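Local coordinates for pectate lyase (Bacillus, PDB 3VMV), which probably cleaves polygalacturonate, the backbone of pectin, by beta-elimination, as a secreted polysaccharide lyase of family 1 built on a parallel beta-helix, at residues V22-T27 / Y51-I56; S82-G87 / I106-S111. One frame throughout, in Å; residues are numbered along the deposited sequence.

Contact 1. Residues V22-T27 / Y51-I56; sequences VEYAST and YVNGTI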
loop_
_atom_site.group_PDB
_atom_site.type_symbol
_atom_site.label_atom_id
_atom_site.label_comp_id
_atom_site.label_asym_id
_atom_site.label_seq_id
_atom_site.Cartn_x
_atom_site.Cartn_y
_atom_site.Cartn_z
ATOM N N VAL A 22 -8.362 -21.898 -10.454
ATOM C CA VAL A 22 -7.529 -21.879 -9.246
ATOM C C VAL A 22 -6.257 -22.638 -9.503
ATOM O O VAL A 22 -6.288 -23.762 -10.016
ATOM C CB VAL A 22 -8.276 -22.509 -8.033
ATOM C CG1 VAL A 22 -7.425 -22.501 -6.761
ATOM C CG2 VAL A 22 -9.585 -21.774 -7.803
ATOM N N GLU A 23 -5.131 -22.040 -9.155
ATOM C CA GLU A 23 -3.848 -22.673 -9.257
ATOM C C GLU A 23 -3.126 -22.486 -7.965
ATOM O O GLU A 23 -3.357 -21.474 -7.249
ATOM C CB GLU A 23 -3.035 -22.031 -10.382
ATOM C CG GLU A 23 -3.483 -22.424 -11.766
ATOM C CD GLU A 23 -3.060 -23.856 -12.176
ATOM O OE1 GLU A 23 -2.073 -24.428 -11.657
ATOM O OE2 GLU A 23 -3.685 -24.408 -13.076
ATOM N N TYR A 24 -2.248 -23.419 -7.666
ATOM C CA TYR A 24 -1.355 -23.301 -6.544
ATOM C C TYR A 24 0.074 -23.194 -7.044
ATOM O O TYR A 24 0.531 -24.033 -7.843
ATOM C CB TYR A 24 -1.482 -24.491 -5.631
ATOM C CG TYR A 24 -2.740 -24.510 -4.767
ATOM C CD1 TYR A 24 -3.974 -24.880 -5.307
ATOM C CD2 TYR A 24 -2.663 -24.195 -3.426
ATOM C CE1 TYR A 24 -5.124 -24.908 -4.494
ATOM C CE2 TYR A 24 -3.773 -24.246 -2.618
ATOM C CZ TYR A 24 -4.998 -24.585 -3.160
ATOM O OH TYR A 24 -6.094 -24.617 -2.319
ATOM N N ALA A 25 0.799 -22.210 -6.523
ATOM C CA ALA A 25 2.167 -21.995 -6.980
ATOM C C ALA A 25 3.095 -21.844 -5.798
ATOM O O ALA A 25 2.730 -21.259 -4.783
ATOM C CB ALA A 25 2.229 -20.712 -7.811
ATOM N N SER A 26 4.313 -22.326 -5.937
ATOM C CA SER A 26 5.282 -22.194 -4.861
ATOM C C SER A 26 6.599 -21.633 -5.352
ATOM O O SER A 26 7.557 -21.586 -4.602
ATOM C CB SER A 26 5.515 -23.536 -4.160
ATOM O OG SER A 26 5.803 -24.536 -5.121
ATOM N N THR A 27 6.647 -21.198 -6.608
ATOM C CA THR A 27 7.856 -20.507 -7.105
ATOM C C THR A 27 7.428 -19.345 -7.991
ATOM O O THR A 27 6.298 -19.318 -8.518
ATOM C CB THR A 27 8.753 -21.436 -7.974
ATOM O OG1 THR A 27 8.045 -21.769 -9.186
ATOM C CG2 THR A 27 9.164 -22.721 -7.198
ATOM N N TYR A 51 -3.110 -19.382 -5.448
ATOM C CA TYR A 51 -2.742 -19.599 -4.044
ATOM C C TYR A 51 -1.256 -19.852 -3.942
ATOM O O TYR A 51 -0.723 -20.759 -4.595
ATOM C CB TYR A 51 -3.512 -20.772 -3.451
ATOM C CG TYR A 51 -4.942 -20.436 -3.172
ATOM C CD1 TYR A 51 -5.255 -19.498 -2.173
ATOM C CD2 TYR A 51 -5.988 -21.014 -3.913
ATOM C CE1 TYR A 51 -6.579 -19.160 -1.910
ATOM C CE2 TYR A 51 -7.339 -20.652 -3.649
ATOM C CZ TYR A 51 -7.607 -19.719 -2.660
ATOM O OH TYR A 51 -8.922 -19.331 -2.375
ATOM N N VAL A 52 -0.585 -19.090 -3.091
ATOM C CA VAL A 52 0.860 -19.184 -2.974
ATOM C C VAL A 52 1.178 -19.978 -1.704
ATOM O O VAL A 52 0.847 -19.557 -0.560
ATOM C CB VAL A 52 1.501 -17.793 -2.910
ATOM C CG1 VAL A 52 3.009 -17.912 -2.818
ATOM C CG2 VAL A 52 1.121 -16.970 -4.159
ATOM N N ASN A 53 1.774 -21.147 -1.920
ATOM C CA ASN A 53 2.077 -22.070 -0.827
ATOM C C ASN A 53 3.554 -22.456 -0.753
ATOM O O ASN A 53 3.907 -23.555 -0.323
ATOM C CB ASN A 53 1.163 -23.314 -0.864
ATOM C CG ASN A 53 1.298 -24.141 -2.147
ATOM O OD1 ASN A 53 2.112 -23.843 -3.020
ATOM N ND2 ASN A 53 0.506 -25.224 -2.243
ATOM N N GLY A 54 4.416 -21.519 -1.112
ATOM C CA GLY A 54 5.839 -21.712 -0.940
ATOM C C GLY A 54 6.513 -20.372 -0.944
ATOM O O GLY A 54 5.843 -19.360 -1.129
ATOM N N THR A 55 7.828 -20.350 -0.735
ATOM C CA THR A 55 8.563 -19.084 -0.669
ATOM C C THR A 55 9.101 -18.697 -2.049
ATOM O O THR A 55 9.877 -19.431 -2.658
ATOM C CB THR A 55 9.700 -19.172 0.349
ATOM O OG1 THR A 55 9.135 -19.434 1.648
ATOM C CG2 THR A 55 10.486 -17.850 0.434
ATOM N N ILE A 56 8.585 -17.582 -2.547
ATOM C CA ILE A 56 8.961 -17.022 -3.844
ATOM C C ILE A 56 10.222 -16.174 -3.689
ATOM O O ILE A 56 10.333 -15.405 -2.746
ATOM C CB ILE A 56 7.815 -16.130 -4.333
ATOM C CG1 ILE A 56 6.459 -16.820 -4.163
ATOM C CG2 ILE A 56 8.073 -15.632 -5.766
ATOM C CD1 ILE A 56 6.399 -18.219 -4.841
#
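Tyr24 and Tyr51 pair across two parallel strands, and their side chains lie side by side, pointing the same way. Both start alike: CG of each stands anti to its own carbonyl carbon (chi1 -75° in Tyr24, -74° in Tyr51). The rings meet obliquely: their centroids are 5.2 Å apart and the planes are inclined by 33°. What lies over the Tyr24 ring is CB of Tyr51, a CH-pi contact 3.8 Å from the centroid and displaced toward the rim. The Tyr51 ring has a second apolar neighbour on the 22-27 segment. CG1 of Val22 is anti to its backbone N and reaches the ring edge near the ring plane, 3.5 Å from Tyr51 CD2.

Beyond the tyrosines the contact is mostly backbone. Tyr51 N donates to Glu23 O, and Tyr51 O accepts a hydrogen bond from Ala25 N at 2.9 Å. Asn53 N then bonds Ala25 O at 3.0 Å, continuing the ladder just past the strand. Gly54 passes close to Ser26, its CA 3.7 Å from Ser26 CB. Ile56 reaches back with its tip, CD1 lying 3.5 Å from Thr27 N.

Thr27 is the N-cap of helix 28-40, with OG1 bonded to the backbone N of Gln30. Ala25 turns from the tyrosine face toward this helix and meets Ile31, as Ile56 also does. The contact joins the first strand, 21-25, to strand 48-52, with the helix between them in the chain. On its other side strand 48-52 bonds strand 78-85, where Ile84 touches Tyr51 and Ile83 touches Val52.

Contact 2. Residues S82-G87 / I106-S111; sequences SIIGVG and IIQNVS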
loop_
_atom_site.group_PDB
_atom_site.type_symbol
_atom_site.label_atom_id
_atom_site.label_comp_id
_atom_site.label_asym_id
_atom_site.label_seq_id
_atom_site.Cartn_x
_atom_site.Cartn_y
_atom_site.Cartn_z
ATOM N N SER A 82 -6.464 -12.842 -8.372
ATOM C CA SER A 82 -6.113 -12.788 -6.954
ATOM C C SER A 82 -4.852 -13.605 -6.717
ATOM O O SER A 82 -4.713 -14.702 -7.291
ATOM C CB SER A 82 -7.218 -13.396 -6.091
ATOM O OG SER A 82 -8.435 -12.701 -6.204
ATOM N N ILE A 83 -3.929 -13.057 -5.935
ATOM C CA ILE A 83 -2.765 -13.786 -5.422
ATOM C C ILE A 83 -2.968 -13.853 -3.919
ATOM O O ILE A 83 -3.017 -12.807 -3.261
ATOM C CB ILE A 83 -1.471 -13.012 -5.775
ATOM C CG1 ILE A 83 -1.325 -13.016 -7.302
ATOM C CG2 ILE A 83 -0.254 -13.594 -5.049
ATOM C CD1 ILE A 83 -0.193 -12.151 -7.827
ATOM N N ILE A 84 -3.157 -15.067 -3.404
ATOM C CA ILE A 84 -3.538 -15.253 -1.996
ATOM C C ILE A 84 -2.610 -16.261 -1.356
ATOM O O ILE A 84 -2.467 -17.389 -1.851
ATOM C CB ILE A 84 -4.976 -15.728 -1.920
ATOM C CG1 ILE A 84 -5.880 -14.817 -2.747
ATOM C CG2 ILE A 84 -5.409 -15.858 -0.456
ATOM C CD1 ILE A 84 -7.368 -15.302 -2.755
ATOM N N GLY A 85 -1.983 -15.879 -0.241
ATOM C CA GLY A 85 -1.165 -16.818 0.484
ATOM C C GLY A 85 -1.989 -17.915 1.153
ATOM O O GLY A 85 -3.133 -17.696 1.549
ATOM N N VAL A 86 -1.399 -19.092 1.265
ATOM C CA VAL A 86 -1.970 -20.196 2.026
ATOM C C VAL A 86 -1.412 -20.191 3.455
ATOM O O VAL A 86 -0.212 -20.352 3.651
ATOM C CB VAL A 86 -1.646 -21.535 1.319
ATOM C CG1 VAL A 86 -2.222 -22.740 2.109
ATOM C CG2 VAL A 86 -2.230 -21.501 -0.064
ATOM N N GLY A 87 -2.272 -19.983 4.461
ATOM C CA GLY A 87 -1.801 -19.978 5.841
ATOM C C GLY A 87 -0.746 -18.914 6.046
ATOM O O GLY A 87 -0.945 -17.765 5.694
ATOM N N ILE A 106 -6.623 -8.599 -6.492
ATOM C CA ILE A 106 -6.506 -8.763 -5.054
ATOM C C ILE A 106 -5.150 -9.402 -4.712
ATOM O O ILE A 106 -4.789 -10.415 -5.291
ATOM C CB ILE A 106 -7.638 -9.657 -4.531
ATOM C CG1 ILE A 106 -8.965 -8.979 -4.828
ATOM C CG2 ILE A 106 -7.452 -9.938 -3.014
ATOM C CD1 ILE A 106 -10.183 -9.774 -4.323
ATOM N N ILE A 107 -4.397 -8.792 -3.793
ATOM C CA ILE A 107 -3.210 -9.430 -3.190
ATOM C C ILE A 107 -3.502 -9.548 -1.703
ATOM O O ILE A 107 -3.745 -8.528 -1.024
ATOM C CB ILE A 107 -1.976 -8.587 -3.434
ATOM C CG1 ILE A 107 -1.782 -8.350 -4.930
ATOM C CG2 ILE A 107 -0.713 -9.223 -2.779
ATOM C CD1 ILE A 107 -0.700 -7.417 -5.291
ATOM N N GLN A 108 -3.527 -10.776 -1.206
ATOM C CA GLN A 108 -4.036 -11.013 0.140
ATOM C C GLN A 108 -3.243 -12.095 0.835
ATOM O O GLN A 108 -2.876 -13.146 0.241
ATOM C CB GLN A 108 -5.486 -11.429 -0.012
ATOM C CG GLN A 108 -6.218 -11.598 1.301
ATOM C CD GLN A 108 -7.700 -11.813 1.080
ATOM O OE1 GLN A 108 -8.564 -11.075 1.618
ATOM N NE2 GLN A 108 -8.012 -12.819 0.319
ATOM N N ASN A 109 -3.050 -11.919 2.140
ATOM C CA ASN A 109 -2.438 -12.947 2.984
ATOM C C ASN A 109 -1.049 -13.423 2.551
ATOM O O ASN A 109 -0.738 -14.620 2.646
ATOM C CB ASN A 109 -3.364 -14.170 3.129
ATOM C CG ASN A 109 -3.000 -15.042 4.315
ATOM O OD1 ASN A 109 -2.717 -14.536 5.417
ATOM N ND2 ASN A 109 -2.998 -16.363 4.093
ATOM N N VAL A 110 -0.239 -12.498 2.050
ATOM C CA VAL A 110 1.172 -12.833 1.785
ATOM C C VAL A 110 2.130 -11.948 2.597
ATOM O O VAL A 110 1.781 -10.830 3.004
ATOM C CB VAL A 110 1.519 -12.699 0.246
ATOM C CG1 VAL A 110 0.671 -13.643 -0.567
ATOM C CG2 VAL A 110 1.329 -11.229 -0.218
ATOM N N SER A 111 3.356 -12.432 2.800
ATOM C CA SER A 111 4.397 -11.626 3.409
ATOM C C SER A 111 5.401 -11.318 2.327
ATOM O O SER A 111 5.832 -12.245 1.638
ATOM C CB SER A 111 5.103 -12.384 4.519
ATOM O OG SER A 111 4.157 -12.734 5.537
HETATM O O HOH W 1 0.815 -16.494 3.969
#
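Ser82 faces Ile106, Ile83 faces Ile107 and Ile84 faces Gln108 in a parallel pair whose segment axes diverge by only 6°. Backbone hydrogen bonds hold it. Ile83 N donates to Ile106 O and Ile83 O accepts from Gln108 N. Gly85 N closes the ladder on Gln108 O at 2.9 Å.

Side-chain hydrogen bonds take over where the strands end. Asn109 has a left-handed backbone, which turns the chain out of the strand. Its CG is anti to the backbone N, and ND2 grips the carbonyls of Gly85 and Gly87, at and just past the end of strand 78-85. Gly85 O, 2.9 Å from Asn109 ND2, lies near the amide plane, but the donor sits above the carbonyl plane. Gly87 O, 3.0 Å from the same ND2, is met in its carbonyl plane on a lone pair, by a more bent bond (136°). OD1 bonds Gly323 N, so both ends of the amide are engaged and its rotation is fixed. A water lies 2.8 Å from both Gly87 O and Asn109 O and can donate to either.

Packing is the third element. Ser82 OG lies 3.6 Å from Ile106 CB and also bonds Gly17 N. The Ile84 and Gln108 side chains run side by side. Val110 CG1 rests 3.5 Å from Gly85 N, and Gly85 CA comes within 3.1 Å of Asn109 O.

The pair is a rung-to-rung step of the parallel beta-helix. Strand 78-85 bonds strand 48-52 on its other edge, and strand 105-108 pairs in turn with strand 132-135. The C-terminal tail lies against the ends: Val322 touches Asn109, and Ile325 touches Gln108.

In the fold
The two contacts belong to the same run of parallel strands along the beta-helix, separated by one pairing, 48-52 with 78-85. Their centres are about 9 Å apart. Across that pairing Val52 N and Val52 O probably bond Ile84 O and Val86 N, and Tyr51 packs on Val86. Contact 1 lies farther out, about 22 Å from the chain centre to its own, and is only partly buried. It relies on a tyrosine pair on one face and on helix 28-40 on the other. Contact 2, about 14 Å from that centre, is buried. Isoleucines make up most of its paired strand residues, and an asparagine amide adds side-chain hydrogen bonds, to the end of strand 78-85 and to the C-terminal tail.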